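DNA double-strand break repair nuclease NurA (Sulfolobus solfataricus, PDB 2YGK) acts as a manganese-dependent nuclease in DNA double-strand break repair, probably working with the helicase HerA to resect the 5' strand at DNA ends. Local coordinates at residues G60-P65 with V71-A76; G96-G101 with Q105-L110; A114-L119 with S137-N142; I200-R205 with K296-P301; T258-L263 with V269-I274. All blocks are in the same frame, centred on the assembly; numbering follows the deposited sequence.

In the fold
From the N terminus, contact 1 closes the hairpin of strands 54-65 and 70-82, and contact 2 then turns strand 85-98 back against helix 104-123. The same helix carries on into contact 3, where it meets helix 136-140 beside the manganese site. These three follow one another in series, whereas contact 4 closes a long loop of about ninety residues, from the end of strand 197-201 to residues 296-301. Contact 5, the hairpin of strands 255-262 and 270-275, forms within that loop and hydrogen-bonds to strand 197-201. Contacts 1 and 5 lie on opposite sides of the chain's centre, yet both belong to one mixed sheet.

Contact 1: residues G60-P65 with V71-A76; sequences GSFGRP and VYAVGA
Val71, near the start of strand 70-82, pairs with Arg64 in an antiparallel hydrogen-bonded pair: Arg64 N donates to Val71 O at 3.0 Å, and Val71 N returns a longer bond to Arg64 O from above the carbonyl plane. Tyr72 comes next, opposite Gly63 in a non-hydrogen-bonded pair whose CA atoms are 4.0 Å apart. Its CB rests 3.3 Å from Phe62 O, while the ring leans off to stack on Phe98. Ala73 is held to Phe62 by two backbone bonds, its N donating to Phe62 O and its O accepting from Phe62 N. On the same face of the sheet, the Phe62 ring turns obliquely towards Ala73, with CE1 3.5 Å from Ala73 CB. A chi1 of 89°, which sets CG between the backbone N and the carbonyl carbon, turns the ring across to the neighbouring strand. With Phe62 cut back to an alanine, the methyl of Ala73 is likely to lose its aromatic neighbour, and a gap to open beneath helix 313-330. Val74 faces the other way with Ser61, its CG1 3.9 Å from Ser61 CB, under helix 104-123. Gly75 then exchanges two backbone bonds with Gly60, each 2.9 Å between N and O. Six backbone bonds therefore hold the hairpin, with CA-H...O contacts between them; the chemistry implies a firmly registered strand just beyond Asp58, a manganese ligand, with cohesion coming chiefly from the main chain.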
# COMPACT_ATOMS: atom_id res chain seq x y z
N GLY A 60 -4.39 10.90 10.86
CA GLY A 60 -3.49 9.75 10.97
C GLY A 60 -4.33 8.51 11.14
O GLY A 60 -5.44 8.59 11.66
N SER A 61 -3.78 7.37 10.72
CA SER A 61 -4.50 6.12 10.74
C SER A 61 -3.60 4.92 10.52
O SER A 61 -2.51 5.06 10.01
CB SER A 61 -5.52 6.07 9.60
OG SER A 61 -4.84 5.63 8.43
N PHE A 62 -4.09 3.74 10.89
CA PHE A 62 -3.40 2.52 10.58
C PHE A 62 -4.36 1.37 10.83
O PHE A 62 -5.34 1.51 11.55
CB PHE A 62 -2.12 2.36 11.41
CG PHE A 62 -2.31 1.67 12.71
CD1 PHE A 62 -2.79 2.38 13.82
CD2 PHE A 62 -2.05 0.30 12.84
CE1 PHE A 62 -2.99 1.73 15.05
CE2 PHE A 62 -2.26 -0.38 14.05
CZ PHE A 62 -2.75 0.34 15.16
N GLY A 63 -4.04 0.24 10.21
CA GLY A 63 -4.78 -0.98 10.42
C GLY A 63 -3.88 -2.17 10.26
O GLY A 63 -3.12 -2.22 9.31
N ARG A 64 -3.93 -3.09 11.21
CA ARG A 64 -3.08 -4.27 11.17
C ARG A 64 -3.91 -5.54 11.03
O ARG A 64 -4.77 -5.83 11.87
CB ARG A 64 -2.18 -4.34 12.41
CG ARG A 64 -1.05 -5.33 12.20
CD ARG A 64 -0.13 -5.52 13.39
NE ARG A 64 0.68 -6.74 13.21
CZ ARG A 64 0.75 -7.78 14.06
NH1 ARG A 64 0.07 -7.80 15.21
NH2 ARG A 64 1.53 -8.81 13.77
N PRO A 65 -3.68 -6.30 9.95
CA PRO A 65 -4.36 -7.59 9.71
C PRO A 65 -4.10 -8.56 10.84
O PRO A 65 -2.96 -8.85 11.14
CB PRO A 65 -3.70 -8.10 8.43
CG PRO A 65 -3.26 -6.84 7.71
CD PRO A 65 -2.88 -5.88 8.78
N VAL A 71 -7.52 -4.60 12.91
CA VAL A 71 -7.57 -3.71 14.06
C VAL A 71 -7.05 -2.36 13.64
O VAL A 71 -5.90 -2.25 13.28
CB VAL A 71 -6.70 -4.22 15.20
CG1 VAL A 71 -6.70 -3.22 16.37
CG2 VAL A 71 -7.18 -5.62 15.67
N TYR A 72 -7.90 -1.33 13.70
CA TYR A 72 -7.52 -0.01 13.21
C TYR A 72 -7.70 1.09 14.23
O TYR A 72 -8.40 0.97 15.22
CB TYR A 72 -8.35 0.36 12.00
CG TYR A 72 -9.79 0.63 12.35
CD1 TYR A 72 -10.73 -0.40 12.36
CD2 TYR A 72 -10.20 1.90 12.70
CE1 TYR A 72 -12.06 -0.15 12.69
CE2 TYR A 72 -11.51 2.16 13.02
CZ TYR A 72 -12.44 1.13 13.02
OH TYR A 72 -13.77 1.41 13.35
N ALA A 73 -7.08 2.21 13.91
CA ALA A 73 -7.15 3.39 14.73
C ALA A 73 -7.03 4.56 13.79
O ALA A 73 -6.14 4.61 12.97
CB ALA A 73 -6.03 3.38 15.73
N VAL A 74 -7.94 5.50 13.93
CA VAL A 74 -7.92 6.74 13.15
C VAL A 74 -7.96 7.90 14.13
O VAL A 74 -8.49 7.76 15.25
CB VAL A 74 -9.17 6.86 12.26
CG1 VAL A 74 -9.14 5.82 11.13
CG2 VAL A 74 -10.44 6.72 13.13
N GLY A 75 -7.44 9.05 13.70
CA GLY A 75 -7.46 10.24 14.50
C GLY A 75 -7.25 11.49 13.66
O GLY A 75 -6.50 11.50 12.70
N ALA A 76 -7.93 12.56 14.02
CA ALA A 76 -7.72 13.82 13.34
C ALA A 76 -7.66 14.91 14.40
O ALA A 76 -8.23 14.78 15.49
CB ALA A 76 -8.81 14.08 12.29

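Contact 2: residues G96-G101 with Q105-L110; sequences GIFKPG and QERISL
The Phe98 ring has the Arg107 guanidinium over one face, with NE 4.3 Å above the ring plane and displaced toward the rim, while Tyr72 stacks on the opposite face. The two planes of Phe98 and Arg107 are 43° apart, so this is a tilted, off-centre cation-pi contact rather than a flat stack: Arg107 CZ lies 4.8 Å from the ring centroid and 27° from its normal. At the guanidinium edge, near its plane, stands Lys99 O, 3.6 Å from Arg107 NH2, a distance too long to count as a bond. The same NH2 also approaches Phe98 CB at 3.5 Å. Arg107 reaches this position because its chain bends at chi3 (-66°), which folds the head back along the ring; Phe98 and Arg107 thereby run past one another in opposite directions. Farther out on the ring, Phe98 CE2 meets Ile108 CG1 at 3.8 Å, an apolar contact made at a slant to the ring. Ile108 in turn packs on Ile70, Tyr72 and Val74, joining the helix to the neighbouring strand. Beyond the ring, Arg107 has a weak, long ion pair with Glu171. Lys99 points elsewhere, its NZ forming a salt bridge with Asp213 of the second subunit. Phe98 is the last residue of strand 85-98, and a short loop leads from it into helix 104-123. What results is a short strand-to-helix connection, in which the helix folds back over the sheet of this RNase H-like domain close to the dimer interface.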
# COMPACT_ATOMS: atom_id res chain seq x y z
N GLY A 96 -10.87 0.59 16.58
CA GLY A 96 -11.87 -0.42 16.26
C GLY A 96 -11.32 -1.62 15.51
O GLY A 96 -10.09 -1.70 15.30
N ILE A 97 -12.21 -2.52 15.10
CA ILE A 97 -11.88 -3.70 14.30
C ILE A 97 -12.77 -3.78 13.08
O ILE A 97 -13.96 -3.69 13.22
CB ILE A 97 -12.14 -4.99 15.10
CG1 ILE A 97 -11.39 -4.98 16.44
CG2 ILE A 97 -11.75 -6.24 14.29
CD1 ILE A 97 -11.72 -6.18 17.34
N PHE A 98 -12.23 -3.97 11.88
CA PHE A 98 -13.07 -4.35 10.73
C PHE A 98 -12.97 -5.85 10.45
O PHE A 98 -11.97 -6.48 10.77
CB PHE A 98 -12.68 -3.62 9.44
CG PHE A 98 -13.03 -2.17 9.42
CD1 PHE A 98 -14.18 -1.68 10.02
CD2 PHE A 98 -12.20 -1.27 8.76
CE1 PHE A 98 -14.49 -0.33 9.97
CE2 PHE A 98 -12.51 0.12 8.72
CZ PHE A 98 -13.65 0.59 9.32
N LYS A 99 -14.03 -6.39 9.85
CA LYS A 99 -14.03 -7.73 9.33
C LYS A 99 -13.06 -7.76 8.16
O LYS A 99 -12.91 -6.74 7.48
CB LYS A 99 -15.41 -8.14 8.83
CG LYS A 99 -16.46 -8.22 9.90
CD LYS A 99 -17.68 -8.99 9.41
CE LYS A 99 -18.99 -8.39 9.94
NZ LYS A 99 -20.15 -9.28 9.60
N PRO A 100 -12.41 -8.92 7.92
CA PRO A 100 -11.43 -9.09 6.85
C PRO A 100 -11.97 -8.72 5.48
O PRO A 100 -13.11 -9.03 5.18
CB PRO A 100 -11.13 -10.59 6.91
CG PRO A 100 -11.35 -10.95 8.30
CD PRO A 100 -12.48 -10.11 8.77
N GLY A 101 -11.14 -8.09 4.66
CA GLY A 101 -11.58 -7.53 3.40
C GLY A 101 -10.51 -6.85 2.55
O GLY A 101 -9.48 -6.36 3.05
N GLN A 105 -7.98 -1.36 4.14
CA GLN A 105 -7.07 -0.21 4.23
C GLN A 105 -7.67 1.07 3.66
O GLN A 105 -7.39 2.16 4.13
CB GLN A 105 -5.72 -0.50 3.54
CG GLN A 105 -4.94 -1.66 4.19
CD GLN A 105 -4.47 -1.34 5.58
OE1 GLN A 105 -4.16 -0.18 5.90
NE2 GLN A 105 -4.39 -2.34 6.41
N GLU A 106 -8.50 0.94 2.64
CA GLU A 106 -9.10 2.09 2.01
C GLU A 106 -10.24 2.64 2.89
O GLU A 106 -10.34 3.86 3.14
CB GLU A 106 -9.58 1.72 0.60
CG GLU A 106 -9.56 2.91 -0.33
CD GLU A 106 -10.49 2.79 -1.51
OE1 GLU A 106 -10.75 1.65 -1.97
OE2 GLU A 106 -10.94 3.88 -1.98
N ARG A 107 -11.08 1.74 3.43
CA ARG A 107 -12.10 2.19 4.35
C ARG A 107 -11.46 2.92 5.53
O ARG A 107 -12.02 3.90 6.00
CB ARG A 107 -12.98 1.05 4.87
CG ARG A 107 -13.52 0.17 3.77
CD ARG A 107 -14.77 -0.58 4.14
NE ARG A 107 -14.59 -1.57 5.20
CZ ARG A 107 -13.95 -2.71 5.06
NH1 ARG A 107 -13.40 -3.02 3.88
NH2 ARG A 107 -13.85 -3.53 6.10
N ILE A 108 -10.34 2.41 6.04
CA ILE A 108 -9.74 3.03 7.21
C ILE A 108 -9.37 4.46 6.83
O ILE A 108 -9.66 5.39 7.58
CB ILE A 108 -8.49 2.31 7.70
CG1 ILE A 108 -8.84 0.98 8.36
CG2 ILE A 108 -7.75 3.18 8.72
CD1 ILE A 108 -7.68 -0.02 8.38
N SER A 109 -8.74 4.63 5.67
CA SER A 109 -8.29 5.95 5.30
C SER A 109 -9.45 6.89 5.01
O SER A 109 -9.38 8.05 5.34
CB SER A 109 -7.29 5.90 4.14
OG SER A 109 -7.72 5.05 3.12
N LEU A 110 -10.52 6.38 4.40
CA LEU A 110 -11.69 7.20 4.10
C LEU A 110 -12.36 7.61 5.41
O LEU A 110 -12.90 8.70 5.52
CB LEU A 110 -12.69 6.44 3.22
CG LEU A 110 -12.22 6.32 1.77
CD1 LEU A 110 -13.01 5.26 1.00
CD2 LEU A 110 -12.29 7.63 1.07

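Contact 3: residues A114-L119 with S137-N142; sequences ALELSL and SKKIGN
Glu116 on helix 104-123 and Lys139 in the last turn of helix 136-140 meet across a wide backbone gap, for the nearest CA atoms, those of Leu117 and Lys139, are 9.0 Å apart. Long side chains bridge it. Lys139 NZ donates to Glu116 OE1 at 3.1 Å, a hydrogen bond within a salt bridge. The ammonium arrives on the syn side of that oxygen but 32° out of the carboxylate plane. Glu116 extends straight beyond CG, whereas in Lys139 bends at chi2 (-82°) and chi4 carry NZ round to the carboxylate, and the side chains cross at about a right angle. The aliphatic part of Lys139 adds a loose apolar touch, CD lying 4.4 Å from Leu117 CD2. Leu117 itself is packed against Leu185 and Ile189 of helix 171-193. The amino group of Lys139 is shared, since NZ also donates to the backbone O of Asp133; the two bonds together fix its place between helix and strand. Glu116 meanwhile packs on Ala76. After Lys139 the helix soon ends, and Gly141 leaves it with a positive phi. Asp133 and Asp58 bind the manganese ion in this structure, and the Glu116 side chain comes within about 5 Å of the metal. The pair borders the manganese site, consistent with a second-shell place in the metal-dependent centre of an RNase H-like nuclease, where Lys139 links Glu116 to the main chain of a ligand residue.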
# COMPACT_ATOMS: atom_id res chain seq x y z
N ALA A 114 -12.99 11.42 6.61
CA ALA A 114 -14.22 11.84 7.25
C ALA A 114 -14.02 12.70 8.50
O ALA A 114 -14.68 13.72 8.65
CB ALA A 114 -15.06 10.64 7.57
N LEU A 115 -13.11 12.31 9.39
CA LEU A 115 -12.94 13.02 10.66
C LEU A 115 -12.24 14.36 10.44
O LEU A 115 -12.58 15.37 11.09
CB LEU A 115 -12.14 12.19 11.67
CG LEU A 115 -12.81 10.91 12.18
CD1 LEU A 115 -11.82 10.16 13.09
CD2 LEU A 115 -14.10 11.18 12.91
N GLU A 116 -11.27 14.37 9.53
CA GLU A 116 -10.62 15.62 9.13
C GLU A 116 -11.69 16.59 8.65
O GLU A 116 -11.85 17.66 9.21
CB GLU A 116 -9.61 15.39 8.01
CG GLU A 116 -8.36 14.73 8.45
CD GLU A 116 -7.42 14.30 7.33
OE1 GLU A 116 -6.99 15.12 6.53
OE2 GLU A 116 -7.08 13.13 7.27
N LEU A 117 -12.41 16.19 7.61
CA LEU A 117 -13.37 17.08 6.98
C LEU A 117 -14.43 17.48 7.98
O LEU A 117 -14.84 18.64 7.99
CB LEU A 117 -14.03 16.46 5.77
CG LEU A 117 -13.13 16.01 4.60
CD1 LEU A 117 -14.05 15.19 3.69
CD2 LEU A 117 -12.38 17.19 3.83
N SER A 118 -14.87 16.59 8.86
CA SER A 118 -15.83 17.07 9.84
C SER A 118 -15.23 18.05 10.87
O SER A 118 -15.94 18.88 11.38
CB SER A 118 -16.59 15.93 10.52
OG SER A 118 -15.82 15.39 11.55
N LEU A 119 -13.95 17.99 11.16
CA LEU A 119 -13.33 19.00 12.04
C LEU A 119 -13.17 20.33 11.29
O LEU A 119 -13.18 21.41 11.89
CB LEU A 119 -11.97 18.53 12.57
CG LEU A 119 -12.00 17.40 13.60
CD1 LEU A 119 -10.63 16.92 13.99
CD2 LEU A 119 -12.70 17.89 14.82
N SER A 137 -8.56 17.36 -5.41
CA SER A 137 -8.86 16.19 -6.24
C SER A 137 -8.82 14.92 -5.43
O SER A 137 -9.70 14.12 -5.56
CB SER A 137 -7.85 16.07 -7.41
OG SER A 137 -6.50 16.49 -7.04
N LYS A 138 -7.81 14.74 -4.57
CA LYS A 138 -7.71 13.49 -3.84
C LYS A 138 -8.76 13.36 -2.72
O LYS A 138 -9.27 12.28 -2.50
CB LYS A 138 -6.27 13.21 -3.34
CG LYS A 138 -5.44 12.30 -4.33
CD LYS A 138 -3.90 12.31 -4.09
CE LYS A 138 -3.10 11.84 -5.34
NZ LYS A 138 -1.71 12.44 -5.43
N LYS A 139 -9.07 14.46 -2.05
CA LYS A 139 -10.06 14.45 -0.95
C LYS A 139 -11.47 14.16 -1.46
O LYS A 139 -12.28 13.52 -0.75
CB LYS A 139 -10.08 15.79 -0.23
CG LYS A 139 -8.82 16.10 0.56
CD LYS A 139 -8.82 15.45 1.93
CE LYS A 139 -7.40 15.21 2.48
NZ LYS A 139 -7.09 16.15 3.59
N ILE A 140 -11.76 14.63 -2.67
CA ILE A 140 -13.04 14.39 -3.31
C ILE A 140 -13.23 12.94 -3.68
O ILE A 140 -14.34 12.46 -3.65
CB ILE A 140 -13.17 15.23 -4.59
CG1 ILE A 140 -13.71 16.61 -4.25
CG2 ILE A 140 -14.08 14.53 -5.63
CD1 ILE A 140 -14.11 17.38 -5.45
N GLY A 141 -12.14 12.25 -4.04
CA GLY A 141 -12.19 10.83 -4.34
C GLY A 141 -12.74 10.60 -5.72
O GLY A 141 -13.04 11.55 -6.43
N ASN A 142 -12.86 9.32 -6.12
CA ASN A 142 -13.36 8.95 -7.45
C ASN A 142 -14.87 8.99 -7.52
O ASN A 142 -15.54 9.22 -6.53
CB ASN A 142 -12.88 7.55 -7.86
CG ASN A 142 -11.35 7.46 -8.07
OD1 ASN A 142 -10.68 8.47 -8.33
ND2 ASN A 142 -10.81 6.24 -7.97

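Contact 4: residues I200-R205 with K296-P301; sequences ISKVSR and KGYPFP
Lys202 lies across the face of Tyr298 where strand 197-201 of the RNase H-like sheet runs out into a loop, next to strand 129-133, which carries the manganese ligand Asp133. Cation-pi and CH-pi contacts come first. Lys202 NZ stands 4.5 Å from the centroid of the Tyr298 ring and only 9° off its normal, while Lys202 CE sits over the ring centre, 3.8 Å above the plane. The chain bends at chi3 (140°), which carries CE and NZ over the aromatic face, and the two side chains cross at about a right angle. On the opposite face of the ring lies CD of the following residue, Pro299, so the aromatic group is sandwiched between a methylene of lysine and one of proline. Apolar packing forms a second group: Ile200 CG2 approaches Tyr298 CE1 at 4.3 Å, and Ile200 also packs against Ile270 on the adjacent strand. Pro299, at the N-cap position of helix 300-309, touches Leu131 as well, while Tyr298 itself packs on Asp133, which places the ring beside the metal site. Water supplies the polar link. Tyr298 OH donates to the oxygen of a water molecule 2.9 Å away, which donates onward to Ile200 O, though that second distance is short enough to be read with caution. At the far end of the Ile200 side chain, CD1 stops 4.3 Å from Pro299 CG.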
# COMPACT_ATOMS: atom_id res chain seq x y z
N ILE A 200 -3.43 22.09 0.79
CA ILE A 200 -2.00 22.11 0.55
C ILE A 200 -1.40 20.72 0.52
O ILE A 200 -1.67 19.92 1.43
CB ILE A 200 -1.34 22.91 1.64
CG1 ILE A 200 -1.80 24.36 1.51
CG2 ILE A 200 0.14 22.78 1.57
CD1 ILE A 200 -1.28 25.25 2.56
N SER A 201 -0.56 20.44 -0.48
CA SER A 201 0.15 19.20 -0.55
C SER A 201 1.64 19.35 -0.89
O SER A 201 2.00 20.17 -1.70
CB SER A 201 -0.54 18.17 -1.52
OG SER A 201 -0.92 18.69 -2.79
N LYS A 202 2.45 18.50 -0.26
CA LYS A 202 3.88 18.37 -0.50
C LYS A 202 4.16 17.56 -1.76
O LYS A 202 5.21 17.72 -2.37
CB LYS A 202 4.53 17.68 0.71
CG LYS A 202 4.42 18.45 2.04
CD LYS A 202 4.90 17.61 3.30
CE LYS A 202 5.71 18.54 4.30
NZ LYS A 202 6.13 17.82 5.58
N VAL A 203 3.22 16.73 -2.17
CA VAL A 203 3.36 15.80 -3.30
C VAL A 203 2.27 16.05 -4.33
O VAL A 203 1.19 16.50 -3.99
CB VAL A 203 3.25 14.35 -2.77
CG1 VAL A 203 3.15 13.34 -3.90
CG2 VAL A 203 4.45 14.04 -1.89
N SER A 204 2.55 15.78 -5.60
CA SER A 204 1.52 15.89 -6.62
C SER A 204 1.95 15.27 -7.95
O SER A 204 3.13 15.23 -8.26
CB SER A 204 1.16 17.34 -6.86
OG SER A 204 0.22 17.45 -7.91
N ARG A 205 0.96 14.80 -8.70
CA ARG A 205 1.14 14.14 -10.00
C ARG A 205 0.66 15.06 -11.14
O ARG A 205 0.50 14.63 -12.28
CB ARG A 205 0.35 12.81 -10.06
CG ARG A 205 0.87 11.71 -9.14
CD ARG A 205 0.29 10.31 -9.51
NE ARG A 205 1.02 9.24 -8.82
CZ ARG A 205 0.81 8.89 -7.55
NH1 ARG A 205 -0.14 9.49 -6.82
NH2 ARG A 205 1.55 7.93 -7.01
N LYS A 296 10.70 26.79 7.66
CA LYS A 296 11.43 26.15 6.56
C LYS A 296 10.52 25.84 5.39
O LYS A 296 10.60 24.76 4.84
CB LYS A 296 12.12 24.86 7.00
CG LYS A 296 13.49 25.10 7.68
CD LYS A 296 13.85 23.95 8.64
CE LYS A 296 15.12 24.26 9.41
NZ LYS A 296 16.26 24.45 8.47
N GLY A 297 9.66 26.79 5.03
CA GLY A 297 8.91 26.71 3.80
C GLY A 297 7.56 26.06 3.93
O GLY A 297 6.85 26.01 2.94
N TYR A 298 7.18 25.61 5.14
CA TYR A 298 5.90 24.92 5.35
C TYR A 298 5.12 25.39 6.59
O TYR A 298 5.70 25.58 7.66
CB TYR A 298 6.17 23.42 5.48
CG TYR A 298 4.95 22.54 5.43
CD1 TYR A 298 4.37 22.24 4.22
CD2 TYR A 298 4.38 22.02 6.59
CE1 TYR A 298 3.23 21.40 4.15
CE2 TYR A 298 3.25 21.20 6.54
CZ TYR A 298 2.68 20.89 5.31
OH TYR A 298 1.59 20.04 5.20
N PRO A 299 3.78 25.46 6.47
CA PRO A 299 3.00 26.06 7.59
C PRO A 299 3.05 25.21 8.82
O PRO A 299 2.65 24.07 8.78
CB PRO A 299 1.56 26.17 7.04
CG PRO A 299 1.71 26.03 5.57
CD PRO A 299 2.89 25.07 5.36
N PHE A 300 3.54 25.79 9.93
CA PHE A 300 3.69 25.06 11.15
C PHE A 300 2.39 24.45 11.65
O PHE A 300 2.41 23.32 12.12
CB PHE A 300 4.35 25.87 12.26
CG PHE A 300 4.71 25.02 13.45
CD1 PHE A 300 5.63 24.00 13.33
CD2 PHE A 300 4.05 25.15 14.65
CE1 PHE A 300 5.92 23.19 14.37
CE2 PHE A 300 4.35 24.35 15.73
CZ PHE A 300 5.28 23.36 15.59
N PRO A 301 1.26 25.17 11.58
CA PRO A 301 0.01 24.59 12.02
C PRO A 301 -0.28 23.20 11.43
O PRO A 301 -0.74 22.31 12.14
CB PRO A 301 -1.00 25.62 11.52
CG PRO A 301 -0.32 26.90 11.79
CD PRO A 301 1.10 26.62 11.35
O HOH W 1 0.37 19.40 2.70

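Contact 5: residues T258-L263 with V269-I274; sequences TFYTRL and VIRVDI
Asp273 OD1 is gripped by two groups, the hydroxyl of Thr258 across the hairpin and the guanidinium of Arg271 on its own strand. Thr258 OG1 donates at 2.7 Å to Asp273 OD1, from above the carboxylate plane. Arg271 NE takes the syn lone pair of the same oxygen in a nearly straight salt bridge (177°), with Asp273 OD1 in the guanidinium plane. A weak bond from Arg271 NH2 to Thr258 OG1 completes the triangle. Arg271 CG is set anti to the backbone N (chi1 -173°), the chain extended to NE, running beside Thr258 CG2 and the Tyr260 ring. A leucine at Arg271 would probably leave Asp273 without its charged mate and Ser204, which Arg271 NH1 also binds, without that donor. Asp273 OD2 reaches the backbone N of Leu136, tying the hairpin to the start of helix 136-140. The other face is mainly apolar, though Thr261 OG1 bonds to Gly228 O. Val272 CB sits over the Phe259 ring, 3.9 Å from its centroid, and Thr261 CG2 meets Ile270 CG1 at 3.5 Å. Four backbone bonds join the strands, among them Val272 N to Phe259 O at 2.8 Å. In this beta hairpin of the mixed sheet the axes of segments 258-262 and 270-274 run at 143°; the polar network holds the face of Thr258, Arg271 and Asp273, helix 280-291 covers the other, and strands 228-236 and 197-201 flank it.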
# COMPACT_ATOMS: atom_id res chain seq x y z
N THR A 258 -5.27 26.12 -9.04
CA THR A 258 -4.06 25.57 -8.48
C THR A 258 -2.92 26.53 -8.77
O THR A 258 -2.85 27.14 -9.83
CB THR A 258 -3.78 24.16 -9.03
OG1 THR A 258 -4.91 23.30 -8.75
CG2 THR A 258 -2.56 23.56 -8.38
N PHE A 259 -2.04 26.72 -7.79
CA PHE A 259 -0.70 27.23 -8.07
C PHE A 259 0.29 26.48 -7.20
O PHE A 259 -0.10 25.85 -6.23
CB PHE A 259 -0.60 28.74 -7.82
CG PHE A 259 -0.89 29.15 -6.41
CD1 PHE A 259 -2.17 29.39 -5.99
CD2 PHE A 259 0.13 29.35 -5.52
CE1 PHE A 259 -2.45 29.78 -4.65
CE2 PHE A 259 -0.14 29.75 -4.19
CZ PHE A 259 -1.42 29.95 -3.76
N TYR A 260 1.56 26.58 -7.57
CA TYR A 260 2.67 26.06 -6.80
C TYR A 260 3.41 27.21 -6.21
O TYR A 260 3.62 28.22 -6.85
CB TYR A 260 3.59 25.31 -7.70
CG TYR A 260 2.95 24.07 -8.23
CD1 TYR A 260 2.95 22.87 -7.46
CD2 TYR A 260 2.35 24.05 -9.47
CE1 TYR A 260 2.39 21.71 -7.94
CE2 TYR A 260 1.79 22.86 -9.98
CZ TYR A 260 1.80 21.70 -9.20
OH TYR A 260 1.25 20.53 -9.69
N THR A 261 3.82 27.09 -4.96
CA THR A 261 4.53 28.20 -4.34
C THR A 261 5.65 27.61 -3.54
O THR A 261 5.57 26.45 -3.10
CB THR A 261 3.57 29.06 -3.42
OG1 THR A 261 4.26 30.21 -2.85
CG2 THR A 261 2.99 28.19 -2.34
N ARG A 262 6.72 28.39 -3.42
CA ARG A 262 7.78 28.19 -2.49
C ARG A 262 7.71 29.37 -1.59
O ARG A 262 7.85 30.49 -2.09
CB ARG A 262 9.13 28.17 -3.21
CG ARG A 262 10.33 28.10 -2.26
CD ARG A 262 11.65 28.04 -2.99
NE ARG A 262 11.88 26.81 -3.77
CZ ARG A 262 11.91 26.71 -5.10
NH1 ARG A 262 11.71 27.77 -5.88
NH2 ARG A 262 12.15 25.53 -5.68
N LEU A 263 7.54 29.15 -0.29
CA LEU A 263 7.35 30.23 0.69
C LEU A 263 8.64 30.87 1.14
O LEU A 263 8.63 31.98 1.68
CB LEU A 263 6.61 29.74 1.93
CG LEU A 263 5.23 29.19 1.57
CD1 LEU A 263 4.73 28.40 2.71
CD2 LEU A 263 4.22 30.27 1.14
N VAL A 269 8.75 23.19 -2.67
CA VAL A 269 7.61 23.78 -3.32
C VAL A 269 6.40 22.98 -2.86
O VAL A 269 6.44 21.72 -2.80
CB VAL A 269 7.74 23.67 -4.85
CG1 VAL A 269 6.48 24.18 -5.53
CG2 VAL A 269 9.01 24.43 -5.37
N ILE A 270 5.31 23.69 -2.57
CA ILE A 270 4.03 23.06 -2.25
C ILE A 270 2.96 23.43 -3.29
O ILE A 270 3.07 24.48 -3.95
CB ILE A 270 3.54 23.49 -0.87
CG1 ILE A 270 3.26 24.99 -0.83
CG2 ILE A 270 4.56 23.15 0.18
CD1 ILE A 270 2.79 25.52 0.55
N ARG A 271 1.95 22.56 -3.44
CA ARG A 271 0.79 22.82 -4.28
C ARG A 271 -0.33 23.41 -3.42
O ARG A 271 -0.61 22.91 -2.33
CB ARG A 271 0.28 21.52 -4.87
CG ARG A 271 -0.84 21.71 -5.90
CD ARG A 271 -1.48 20.37 -6.29
NE ARG A 271 -2.66 20.58 -7.14
CZ ARG A 271 -2.88 20.02 -8.33
NH1 ARG A 271 -2.01 19.15 -8.88
NH2 ARG A 271 -3.98 20.34 -8.99
N VAL A 272 -0.98 24.46 -3.91
CA VAL A 272 -2.14 25.00 -3.22
C VAL A 272 -3.33 24.96 -4.15
O VAL A 272 -3.23 25.47 -5.26
CB VAL A 272 -1.93 26.45 -2.80
CG1 VAL A 272 -3.15 26.93 -2.11
CG2 VAL A 272 -0.70 26.62 -1.89
N ASP A 273 -4.44 24.38 -3.71
CA ASP A 273 -5.71 24.47 -4.42
C ASP A 273 -6.64 25.34 -3.61
O ASP A 273 -6.77 25.16 -2.42
CB ASP A 273 -6.38 23.12 -4.57
CG ASP A 273 -5.53 22.11 -5.31
OD1 ASP A 273 -4.74 22.59 -6.13
OD2 ASP A 273 -5.64 20.85 -5.03
N ILE A 274 -7.30 26.27 -4.27
CA ILE A 274 -8.24 27.16 -3.61
C ILE A 274 -9.47 27.25 -4.51
O ILE A 274 -9.34 27.56 -5.66
CB ILE A 274 -7.56 28.55 -3.31
CG1 ILE A 274 -8.56 29.60 -2.87
CG2 ILE A 274 -6.84 29.08 -4.48
CD1 ILE A 274 -7.86 30.88 -2.45